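Local coordinates for farnesyl pyrophosphate synthetase (Staphylococcus aureus, PDB 5H9D) that catalyses chain elongation to heptaprenyl diphosphate as the catalytic subunit of heptaprenyl diphosphate synthase, a magnesium-dependent trans-prenyltransferase, at the interface of chains A and B. Sequence-based numbering; all coordinates share one arbitrary frame. Chains: chain A, Farnesyl pyrophosphate synthetase; chain B, Heptaprenyl diphosphate synthase (HEPPP synthase) subunit 1 family protein.

Contact 1: the interface of chains A and B. Residues chain A 145-146, 149; chain B 18-20.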
loop_
_atom_site.group_PDB
_atom_site.type_symbol
_atom_site.label_atom_id
_atom_site.label_comp_id
_atom_site.label_asym_id
_atom_site.label_seq_id
_atom_site.Cartn_x
_atom_site.Cartn_y
_atom_site.Cartn_z
ATOM N N LEU A 145 4.945 -7.741 6.107
ATOM C CA LEU A 145 6.051 -7.858 7.036
ATOM C C LEU A 145 6.237 -9.297 7.529
ATOM O O LEU A 145 7.371 -9.789 7.604
ATOM C CB LEU A 145 5.854 -6.913 8.226
ATOM C CG LEU A 145 6.310 -5.457 8.059
ATOM C CD1 LEU A 145 5.809 -4.615 9.214
ATOM C CD2 LEU A 145 7.803 -5.412 7.975
ATOM N N PHE A 146 5.143 -9.976 7.870
ATOM C CA PHE A 146 5.275 -11.362 8.337
ATOM C C PHE A 146 5.812 -12.257 7.221
ATOM O O PHE A 146 6.494 -13.237 7.486
ATOM C CB PHE A 146 3.941 -11.916 8.870
ATOM C CG PHE A 146 3.453 -11.207 10.100
ATOM C CD1 PHE A 146 4.341 -10.841 11.097
ATOM C CD2 PHE A 146 2.119 -10.850 10.236
ATOM C CE1 PHE A 146 3.916 -10.127 12.196
ATOM C CE2 PHE A 146 1.685 -10.129 11.350
ATOM C CZ PHE A 146 2.589 -9.768 12.324
ATOM N N GLN A 149 9.460 -11.726 6.981
ATOM C CA GLN A 149 9.931 -12.321 8.218
ATOM C C GLN A 149 9.807 -13.849 8.149
ATOM O O GLN A 149 10.443 -14.584 8.918
ATOM C CB GLN A 149 9.095 -11.747 9.349
ATOM C CG GLN A 149 9.305 -12.341 10.696
ATOM C CD GLN A 149 8.306 -11.797 11.705
ATOM O OE1 GLN A 149 8.521 -10.743 12.297
ATOM N NE2 GLN A 149 7.199 -12.508 11.886
ATOM N N GLY B 18 3.630 -8.899 16.355
ATOM C CA GLY B 18 4.316 -10.018 15.728
ATOM C C GLY B 18 5.551 -9.828 14.870
ATOM O O GLY B 18 5.916 -10.756 14.147
ATOM N N VAL B 19 6.201 -8.668 14.942
ATOM C CA VAL B 19 7.391 -8.396 14.136
ATOM C C VAL B 19 8.718 -8.683 14.844
ATOM O O VAL B 19 9.017 -8.117 15.898
ATOM C CB VAL B 19 7.411 -6.935 13.648
ATOM C CG1 VAL B 19 8.630 -6.708 12.768
ATOM C CG2 VAL B 19 6.125 -6.618 12.891
ATOM N N SER B 20 9.516 -9.561 14.243
ATOM C CA SER B 20 10.812 -9.946 14.795
ATOM C C SER B 20 11.693 -8.740 15.139
ATOM O O SER B 20 11.570 -8.192 16.237
ATOM C CB SER B 20 11.544 -10.885 13.825
ATOM O OG SER B 20 11.707 -10.306 12.537
#
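The side-chain amide of A:Gln149 faces the backbone of B:Gly18, B:Val19 and B:Ser20, and its two ends do opposite jobs. As acceptor, the carbonyl OE1 of A:Gln149 takes a hydrogen bond from the amide N of B:Ser20 at 2.5 Å. That bond is nearly straight, 166° at the hydrogen, although the donor is tilted 31° from the plane of the side-chain carbonyl. As donor, NE2 of A:Gln149 reaches the carbonyl O of B:Gly18 at 3.1 Å. The acceptor lies in the glutamine amide plane, and NE2 approaches nearly along the C=O axis of the glycine. Two bonds to separate backbone groups should fix the rotation of the amide about its last torsion. The hydroxyl OG of B:Ser20 adds a weak bond to the same OE1.

The reach of the glutamine follows from its torsions: CG stands anti to the backbone N (chi1 173°), and the chain stays extended beyond it, carrying the amide away from helix 127-150.

Ring-edge and apolar contacts flank this pairing. The ring of A:Phe146 turns an edge to the loop, with N of B:Val19 in the ring plane, while its CE1 comes 3.6 Å from CA of B:Gly18. One residue earlier on the same helix, CD1 of A:Leu145 lies 4.2 Å from CG2 of B:Val19, the two side chains crossing obliquely.

Because the two firmer polar bonds use main-chain atoms of chain B, recognition here probably depends more on the loop's path than on its side chains. The site thus fastens a loop of the partner subunit to the C-terminal end of a catalytic-subunit helix.

Contact 2: the interface of chains A and B. Residues chain A 25, 27-28, 105, 108; chain B 105-106, 109-110, 113.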
loop_
_atom_site.group_PDB
_atom_site.type_symbol
_atom_site.label_atom_id
_atom_site.label_comp_id
_atom_site.label_asym_id
_atom_site.label_seq_id
_atom_site.Cartn_x
_atom_site.Cartn_y
_atom_site.Cartn_z
ATOM N N ASP A 25 5.747 18.164 -9.527
ATOM C CA ASP A 25 7.114 17.649 -9.716
ATOM C C ASP A 25 7.095 16.710 -10.911
ATOM O O ASP A 25 6.379 15.708 -10.933
ATOM C CB ASP A 25 7.669 16.887 -8.487
ATOM C CG ASP A 25 9.101 16.329 -8.731
ATOM O OD1 ASP A 25 9.257 15.267 -9.385
ATOM O OD2 ASP A 25 10.086 16.958 -8.275
ATOM N N VAL A 27 9.422 14.506 -12.352
ATOM C CA VAL A 27 9.776 13.091 -12.236
ATOM C C VAL A 27 8.660 12.233 -11.661
ATOM O O VAL A 27 8.389 11.192 -12.191
ATOM C CB VAL A 27 11.033 12.870 -11.369
ATOM C CG1 VAL A 27 11.284 11.369 -11.195
ATOM C CG2 VAL A 27 12.205 13.492 -12.023
ATOM N N LEU A 28 8.035 12.660 -10.573
ATOM C CA LEU A 28 6.942 11.893 -9.995
ATOM C C LEU A 28 5.881 11.661 -11.052
ATOM O O LEU A 28 5.236 10.625 -11.030
ATOM C CB LEU A 28 6.320 12.617 -8.802
ATOM C CG LEU A 28 6.660 12.138 -7.391
ATOM C CD1 LEU A 28 8.017 11.433 -7.372
ATOM C CD2 LEU A 28 6.642 13.316 -6.456
ATOM N N THR A 105 13.718 8.082 -5.585
ATOM C CA THR A 105 12.586 8.379 -6.441
ATOM C C THR A 105 11.402 7.434 -6.227
ATOM O O THR A 105 10.278 7.890 -6.012
ATOM C CB THR A 105 13.015 8.352 -7.918
ATOM O OG1 THR A 105 14.011 9.353 -8.131
ATOM C CG2 THR A 105 11.844 8.638 -8.834
ATOM N N LEU A 108 9.589 7.865 -3.036
ATOM C CA LEU A 108 8.830 9.077 -3.117
ATOM C C LEU A 108 7.599 8.903 -3.979
ATOM O O LEU A 108 6.510 9.416 -3.627
ATOM C CB LEU A 108 9.697 10.222 -3.658
ATOM C CG LEU A 108 10.719 10.866 -2.706
ATOM C CD1 LEU A 108 11.444 11.934 -3.486
ATOM C CD2 LEU A 108 10.059 11.506 -1.475
ATOM N N ASN B 105 5.948 15.428 -0.625
ATOM C CA ASN B 105 6.609 14.443 -1.490
ATOM C C ASN B 105 7.075 15.005 -2.817
ATOM O O ASN B 105 8.140 14.658 -3.284
ATOM C CB ASN B 105 5.688 13.251 -1.707
ATOM C CG ASN B 105 5.584 12.402 -0.478
ATOM O OD1 ASN B 105 6.555 11.801 -0.027
ATOM N ND2 ASN B 105 4.410 12.368 0.094
ATOM N N GLU B 106 6.275 15.879 -3.416
ATOM C CA GLU B 106 6.663 16.537 -4.668
ATOM C C GLU B 106 7.890 17.439 -4.381
ATOM O O GLU B 106 8.870 17.420 -5.137
ATOM C CB GLU B 106 5.510 17.405 -5.242
ATOM C CG GLU B 106 4.434 16.665 -5.995
ATOM C CD GLU B 106 3.246 17.582 -6.384
ATOM O OE1 GLU B 106 2.822 18.406 -5.541
ATOM O OE2 GLU B 106 2.713 17.480 -7.517
ATOM N N SER B 109 11.048 15.396 -3.941
ATOM C CA SER B 109 11.480 14.891 -5.244
ATOM C C SER B 109 12.213 15.991 -6.019
ATOM O O SER B 109 13.263 15.756 -6.641
ATOM C CB SER B 109 10.287 14.417 -6.064
ATOM O OG SER B 109 10.713 13.929 -7.317
ATOM N N SER B 110 11.641 17.187 -5.984
ATOM C CA SER B 110 12.228 18.313 -6.653
ATOM C C SER B 110 13.625 18.620 -6.089
ATOM O O SER B 110 14.548 18.945 -6.842
ATOM C CB SER B 110 11.296 19.524 -6.513
ATOM O OG SER B 110 10.141 19.393 -7.324
ATOM N N HIS B 113 16.109 15.937 -7.198
ATOM C CA HIS B 113 16.467 16.078 -8.604
ATOM C C HIS B 113 17.080 17.410 -9.044
ATOM O O HIS B 113 16.987 17.782 -10.228
ATOM C CB HIS B 113 15.258 15.760 -9.494
ATOM C CG HIS B 113 14.848 14.317 -9.468
ATOM N ND1 HIS B 113 13.835 13.842 -8.663
ATOM C CD2 HIS B 113 15.362 13.233 -10.104
ATOM C CE1 HIS B 113 13.747 12.527 -8.799
ATOM N NE2 HIS B 113 14.662 12.134 -9.666
#
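This is a heteromeric interface between the two subunits of heptaprenyl diphosphate synthase, where a carboxylate-serine cluster and a histidine-aliphatic contact join the end of one chain B helix to chain A. The carboxylate of A:Asp25 meets the hydroxyls of B:Ser109 and B:Ser110 with a different oxygen for each. OG of B:Ser110 donates to OD2 of A:Asp25 at 2.6 Å, using the anti lone pair of that oxygen, whereas OG of B:Ser109 makes a weak bond to OD1.

On B:Ser109, OG anti to the backbone N (chi1 -180°) is carried toward A:Asp25 OD1; on B:Ser110, OG beside its own N (chi1 -73°) points to OD2 and back toward the B:Glu106 carbonyl. That carbonyl O, 3.2 Å from OG of B:Ser110 and with the hydroxyl above its plane, competes for the same hydrogen, so the shorter bond to A:Asp25 is likely the main one. A:Asp25 also caps the N-terminus of helix 26-38: N of A:Leu28 donates to the anti lone pair of A:Asp25 OD1 at 3.1 Å, nearly straight at 170°, which should hold the carboxylate in its rotation.

On the imidazole of B:His113, methyl CG2 of A:Val27 sits over the centre of one face, 3.5 Å from the ring centroid, in a CH-pi contact. ND1 of this histidine donates a hydrogen bond to the carbonyl O of B:Ser109 at 2.8 Å, tilted from the ring plane, which should limit the ring's rotation, and NE2 lies 3.2 Å from OG1 of A:Thr105.

Aliphatic groups fill in beside the serines. CD1 of A:Leu108 bears on CA of B:Ser109, and CD2 of A:Leu28 comes 3.7 Å from CA of B:Glu106.

In the fold, chain B contributes the C-terminal part of helix 91-112 and the residue just after it. Chain A contributes A:Asp25, immediately before helix 26-38, the first turn of that helix, and the start of helix 103-121.

Contact 1 and contact 2 share no residue or secondary-structure element, and the centres of their C-alpha atoms lie about 30 Å apart. Contact 1 pairs helix 127-150 of chain A with a chain B loop between helices 4-15 and 29-32; contact 2 joins helices 26-38 and 103-121 of chain A to helix 91-112 of chain B and its end. In chain A, helices 103-121 and 127-150 are consecutive, linking the two patches through sequence. Two separated attachments would be expected to resist pivoting of one subunit on the other, consistent with a two-subunit synthase.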